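Local coordinates for protein DyP (Bjerkandera adusta, PDB 3VXI) that probably acts as a heme-dependent peroxidase of the dye-decolorizing (DyP) family, using heme b to oxidise its substrates, at residues I173-V178 / H326-S331. Numbering follows the deposited sequence.
Sequences ISQPSV and HAMRSS. With HEM (protoporphyrin IX containing Fe), chain B; ASC (ascorbic acid), chain C.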
ATOM      1  N   ILE A 173      -8.032  -3.157  -5.834  1.00 13.65           N
ATOM      2  CA  ILE A 173      -8.616  -3.350  -7.151  1.00 11.84           C
ATOM      3  C   ILE A 173      -7.551  -3.176  -8.235  1.00 11.16           C
ATOM      4  O   ILE A 173      -7.386  -4.044  -9.100  1.00 11.29           O
ATOM      5  CB  ILE A 173      -9.773  -2.348  -7.392  1.00 10.98           C
ATOM      6  CG1 ILE A 173     -10.910  -2.600  -6.391  1.00 11.57           C
ATOM      7  CG2 ILE A 173     -10.257  -2.408  -8.844  1.00 10.48           C
ATOM      8  CD1 ILE A 173     -11.926  -1.465  -6.298  1.00 10.31           C
ATOM      9  N   SER A 174      -6.851  -2.045  -8.197  1.00 10.20           N
ATOM     10  CA  SER A 174      -5.946  -1.684  -9.288  1.00  9.24           C
ATOM     11  C   SER A 174      -4.475  -1.913  -8.950  1.00  9.27           C
ATOM     12  O   SER A 174      -3.931  -1.307  -8.021  1.00  9.40           O
ATOM     13  CB  SER A 174      -6.178  -0.228  -9.709  1.00  9.04           C
ATOM     14  OG  SER A 174      -5.355   0.098 -10.814  1.00  8.78           O
ATOM     15  N   GLN A 175      -3.849  -2.803  -9.715  1.00  8.97           N
ATOM     16  CA  GLN A 175      -2.428  -3.129  -9.580  1.00  9.29           C
ATOM     17  C   GLN A 175      -1.841  -3.147 -10.975  1.00  9.18           C
ATOM     18  O   GLN A 175      -2.540  -3.485 -11.923  1.00  9.27           O
ATOM     19  CB  GLN A 175      -2.232  -4.522  -8.958  1.00  9.61           C
ATOM     20  CG  GLN A 175      -2.988  -4.797  -7.655  1.00 10.92           C
ATOM     21  CD  GLN A 175      -2.298  -4.264  -6.414  1.00 11.30           C
ATOM     22  OE1 GLN A 175      -1.273  -3.580  -6.485  1.00  9.36           O
ATOM     23  NE2 GLN A 175      -2.860  -4.574  -5.263  1.00 12.97           N
ATOM     24  N   PRO A 176      -0.555  -2.795 -11.122  1.00  8.29           N
ATOM     25  CA  PRO A 176       0.076  -3.016 -12.426  1.00  9.23           C
ATOM     26  C   PRO A 176       0.200  -4.510 -12.726  1.00  9.99           C
ATOM     27  O   PRO A 176       0.204  -5.338 -11.812  1.00 10.12           O
ATOM     28  CB  PRO A 176       1.461  -2.372 -12.257  1.00  8.62           C
ATOM     29  CG  PRO A 176       1.740  -2.455 -10.801  1.00  9.41           C
ATOM     30  CD  PRO A 176       0.391  -2.255 -10.127  1.00  9.11           C
ATOM     31  N   SER A 177       0.296  -4.843 -14.005  1.00 10.96           N
ATOM     32  CA  SER A 177       0.603  -6.202 -14.418  1.00 12.24           C
ATOM     33  C   SER A 177       1.981  -6.148 -15.062  1.00 12.09           C
ATOM     34  O   SER A 177       2.229  -5.278 -15.896  1.00 12.33           O
ATOM     35  CB  SER A 177      -0.451  -6.688 -15.402  1.00 13.34           C
ATOM     36  OG  SER A 177      -0.207  -8.023 -15.802  1.00 17.71           O
ATOM     37  N   VAL A 178       2.892  -7.023 -14.645  1.00 12.14           N
ATOM     38  CA  VAL A 178       4.227  -7.043 -15.267  1.00 12.40           C
ATOM     39  C   VAL A 178       4.336  -8.109 -16.344  1.00 13.11           C
ATOM     40  O   VAL A 178       3.743  -9.188 -16.234  1.00 14.21           O
ATOM     41  CB  VAL A 178       5.399  -7.201 -14.245  1.00 12.46           C
ATOM     42  CG1 VAL A 178       5.319  -6.135 -13.161  1.00 11.84           C
ATOM     43  CG2 VAL A 178       5.421  -8.585 -13.627  1.00 13.46           C
ATOM     44  N   HIS A 326       4.384   3.090 -11.422  1.00  7.12           N
ATOM     45  CA  HIS A 326       3.457   2.068 -10.929  1.00  7.13           C
ATOM     46  C   HIS A 326       4.125   1.269  -9.827  1.00  6.72           C
ATOM     47  O   HIS A 326       5.341   1.111  -9.809  1.00  7.41           O
ATOM     48  CB  HIS A 326       3.011   1.127 -12.055  1.00  7.32           C
ATOM     49  CG  HIS A 326       2.186   1.806 -13.106  1.00  7.54           C
ATOM     50  ND1 HIS A 326       0.831   2.018 -12.970  1.00  7.88           N
ATOM     51  CD2 HIS A 326       2.538   2.358 -14.290  1.00  8.14           C
ATOM     52  CE1 HIS A 326       0.381   2.662 -14.033  1.00  9.01           C
ATOM     53  NE2 HIS A 326       1.397   2.882 -14.850  1.00  8.93           N
ATOM     54  N   ALA A 327       3.319   0.752  -8.910  1.00  6.23           N
ATOM     55  CA  ALA A 327       3.832  -0.050  -7.809  1.00  6.68           C
ATOM     56  C   ALA A 327       2.763  -1.049  -7.387  1.00  6.37           C
ATOM     57  O   ALA A 327       1.574  -0.831  -7.627  1.00  7.18           O
ATOM     58  CB  ALA A 327       4.218   0.841  -6.644  1.00  6.79           C
ATOM     59  N   MET A 328       3.197  -2.161  -6.790  1.00  6.98           N
ATOM     60  CA  MET A 328       2.281  -3.172  -6.256  1.00  7.09           C
ATOM     61  C   MET A 328       1.924  -2.854  -4.821  1.00  7.24           C
ATOM     62  O   MET A 328       2.777  -2.389  -4.062  1.00  7.62           O
ATOM     63  CB  MET A 328       2.949  -4.551  -6.250  1.00  7.36           C
ATOM     64  CG  MET A 328       3.280  -5.130  -7.610  1.00  8.08           C
ATOM     65  SD  MET A 328       1.812  -5.483  -8.586  1.00  9.46           S
ATOM     66  CE  MET A 328       0.860  -6.574  -7.540  1.00 14.18           C
ATOM     67  N   ARG A 329       0.682  -3.137  -4.428  1.00  6.58           N
ATOM     68  CA  ARG A 329       0.285  -2.945  -3.028  1.00  7.00           C
ATOM     69  C   ARG A 329      -0.237  -4.231  -2.423  1.00  6.58           C
ATOM     70  O   ARG A 329      -0.921  -5.021  -3.093  1.00  8.23           O
ATOM     71  CB  ARG A 329      -0.774  -1.848  -2.889  1.00  6.45           C
ATOM     72  CG  ARG A 329      -0.264  -0.452  -3.220  1.00  6.63           C
ATOM     73  CD  ARG A 329      -1.412   0.554  -3.418  1.00  7.74           C
ATOM     74  NE  ARG A 329      -2.322   0.048  -4.448  1.00  6.09           N
ATOM     75  CZ  ARG A 329      -3.615  -0.216  -4.282  1.00  6.91           C
ATOM     76  NH1 ARG A 329      -4.240   0.031  -3.139  1.00  7.42           N
ATOM     77  NH2 ARG A 329      -4.301  -0.732  -5.288  1.00  7.49           N
ATOM     78  N   SER A 330       0.090  -4.437  -1.147  1.00  6.61           N
ATOM     79  CA  SER A 330      -0.391  -5.605  -0.413  1.00  7.29           C
ATOM     80  C   SER A 330      -0.719  -5.205   1.031  1.00  7.84           C
ATOM     81  O   SER A 330      -0.215  -5.785   2.001  1.00  8.82           O
ATOM     82  CB  SER A 330       0.649  -6.723  -0.455  1.00  7.23           C
ATOM     83  OG  SER A 330       0.049  -7.956  -0.087  1.00  9.67           O
ATOM     84  N   SER A 331      -1.568  -4.192   1.158  1.00  7.76           N
ATOM     85  CA  SER A 331      -1.922  -3.639   2.466  1.00  7.39           C
ATOM     86  C   SER A 331      -3.024  -4.449   3.126  1.00  7.42           C
ATOM     87  O   SER A 331      -3.795  -5.157   2.456  1.00  8.86           O
ATOM     88  CB  SER A 331      -2.386  -2.185   2.312  1.00  7.30           C
ATOM     89  OG  SER A 331      -1.437  -1.452   1.562  1.00  7.82           O
TER
HETATM   90  CHA HEM B 501      -5.870   2.805  -4.289  1.00  4.31           C
HETATM   91  CHB HEM B 501      -7.205   3.378   0.321  1.00  4.80           C
HETATM   92  CHC HEM B 501      -2.763   4.969   1.391  1.00  5.33           C
HETATM   93  CHD HEM B 501      -1.424   4.449  -3.220  1.00  5.46           C
HETATM   94  C1A HEM B 501      -6.629   2.856  -3.152  1.00  3.38           C
HETATM   95  C2A HEM B 501      -8.032   2.521  -3.056  1.00  4.42           C
HETATM   96  C3A HEM B 501      -8.382   2.663  -1.771  1.00  4.40           C
HETATM   97  C4A HEM B 501      -7.225   3.108  -1.030  1.00  4.06           C
HETATM   98  CMA HEM B 501      -9.777   2.457  -1.156  1.00  5.26           C
HETATM   99  CAA HEM B 501      -8.964   2.108  -4.222  1.00  6.56           C
HETATM  100  CBA HEM B 501      -8.845   0.629  -4.582  1.00  8.38           C
HETATM  101  CGA HEM B 501      -7.878   0.389  -5.717  1.00 13.64           C
HETATM  102  O1A HEM B 501      -7.892   1.150  -6.713  1.00 17.30           O
HETATM  103  O2A HEM B 501      -7.111  -0.577  -5.637  1.00 18.88           O
HETATM  104  C1B HEM B 501      -6.126   3.865   1.030  1.00  4.52           C
HETATM  105  C2B HEM B 501      -6.077   4.141   2.452  1.00  4.62           C
HETATM  106  C3B HEM B 501      -4.841   4.573   2.743  1.00  4.18           C
HETATM  107  C4B HEM B 501      -4.075   4.574   1.521  1.00  3.67           C
HETATM  108  CMB HEM B 501      -7.258   3.977   3.433  1.00  6.32           C
HETATM  109  CAB HEM B 501      -4.281   4.991   4.118  1.00  5.96           C
HETATM  110  CBB HEM B 501      -4.794   4.535   5.276  1.00  5.98           C
HETATM  111  C1C HEM B 501      -2.037   5.040   0.215  1.00  4.48           C
HETATM  112  C2C HEM B 501      -0.697   5.580   0.073  1.00  5.08           C
HETATM  113  C3C HEM B 501      -0.336   5.445  -1.215  1.00  5.14           C
HETATM  114  C4C HEM B 501      -1.427   4.791  -1.895  1.00  4.91           C
HETATM  115  CMC HEM B 501       0.115   6.182   1.241  1.00  5.99           C
HETATM  116  CAC HEM B 501       0.970   5.833  -1.918  1.00  5.43           C
HETATM  117  CBC HEM B 501       1.655   6.912  -1.505  1.00  5.62           C
HETATM  118  C1D HEM B 501      -2.464   3.884  -3.896  1.00  4.64           C
HETATM  119  C2D HEM B 501      -2.365   3.420  -5.259  1.00  5.20           C
HETATM  120  C3D HEM B 501      -3.734   2.915  -5.584  1.00  5.26           C
HETATM  121  C4D HEM B 501      -4.539   3.112  -4.403  1.00  4.12           C
HETATM  122  CMD HEM B 501      -1.159   3.406  -6.206  1.00  6.51           C
HETATM  123  CAD HEM B 501      -4.152   2.326  -6.929  1.00  5.99           C
HETATM  124  CBD HEM B 501      -4.459   3.508  -7.843  1.00  6.02           C
HETATM  125  CGD HEM B 501      -4.768   3.054  -9.244  1.00  5.89           C
HETATM  126  O1D HEM B 501      -5.783   3.574  -9.790  1.00  6.91           O
HETATM  127  O2D HEM B 501      -4.024   2.221  -9.819  1.00  6.13           O
HETATM  128  NA  HEM B 501      -6.163   3.215  -1.901  1.00  4.83           N
HETATM  129  NB  HEM B 501      -4.889   4.144   0.486  1.00  5.21           N
HETATM  130  NC  HEM B 501      -2.467   4.584  -1.016  1.00  5.46           N
HETATM  131  ND  HEM B 501      -3.751   3.666  -3.398  1.00  4.44           N
HETATM  132 FE   HEM B 501      -4.343   3.935  -1.461  1.00  5.11          FE
HETATM  133  C1  ASC C 502      -2.715   3.216 -16.156  1.00 15.14           C
HETATM  134  C2  ASC C 502      -1.979   4.304 -16.636  1.00 15.76           C
HETATM  135  C3  ASC C 502      -2.406   4.531 -17.928  1.00 17.03           C
HETATM  136  C4  ASC C 502      -3.447   3.493 -18.291  1.00 17.45           C
HETATM  137  C5  ASC C 502      -2.863   2.536 -19.344  1.00 18.62           C
HETATM  138  C6  ASC C 502      -3.796   1.333 -19.535  1.00 19.62           C
HETATM  139  O1  ASC C 502      -2.627   2.699 -15.053  1.00 10.25           O
HETATM  140  O2  ASC C 502      -1.002   5.016 -15.980  1.00 16.25           O
HETATM  141  O3  ASC C 502      -1.992   5.505 -18.769  1.00 17.05           O
HETATM  142  O4  ASC C 502      -3.603   2.725 -17.081  1.00 16.97           O
HETATM  143  O5  ASC C 502      -1.551   2.083 -18.941  1.00 18.09           O
HETATM  144  O6  ASC C 502      -3.353   0.488 -20.607  1.00 24.82           O
HETATM  145  O   HOH W   1      -1.039  -0.801  -6.914  1.00  4.42           O
HETATM  146  O   HOH W   2      -3.724   1.979  -1.036  1.00  5.18           O
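Arg329 NH2 reaches Ser174 O at 2.8 Å, the carbonyl oxygen lying almost in the guanidinium plane, in the distal heme pocket of this dye-decolorizing peroxidase. Both segments lie in its C-terminal, ferredoxin-like alpha+beta region, where strand 328-334 borders a four-stranded antiparallel sheet. The same NH2 donates to heme O2A, also 2.8 Å away. That propionate oxygen takes the backbone N-H groups of Ile173 and Ser174 too, so three donors from both segments grip one carboxylate oxygen. Ser174 suits its place because its small hydroxyl, OG, can serve the second propionate through heme O2D. Arginine suits the other: its planar end lies face-on over the porphyrin, heme C3D 3.3 Å above the guanidinium plane, while its edge makes directed bonds. The bend at chi3 (-55°) turns the chain so that NH1 points to water 2, the iron's 2.1 Å ligand; His308 is the axial protein ligand. A leucine in place of Arg329 would probably leave heme O2A without the guanidinium charge that meets it and water 2 without its NH1 partner. Asp171 forms a salt bridge with NH1 and is likely to steady the guanidinium from the second shell.

Behind this shell, Gln175 imitates a strand neighbour of 328-334: its amide accepts from Arg329 N at OE1 (2.9 Å, 163°) and returns NE2 to Arg329 O, a more bent bond. Glutamine suits the place because its amide carries an acceptor and a donor, and its bent chain, chi2 -82°, brings both within range. Water 1 joins Gln175 OE1, Ala327 O and Arg329 NE. Farther out, rigid Pro176 packs CB against His326 CB, and its CG lies 3.8 Å from Met328 SD.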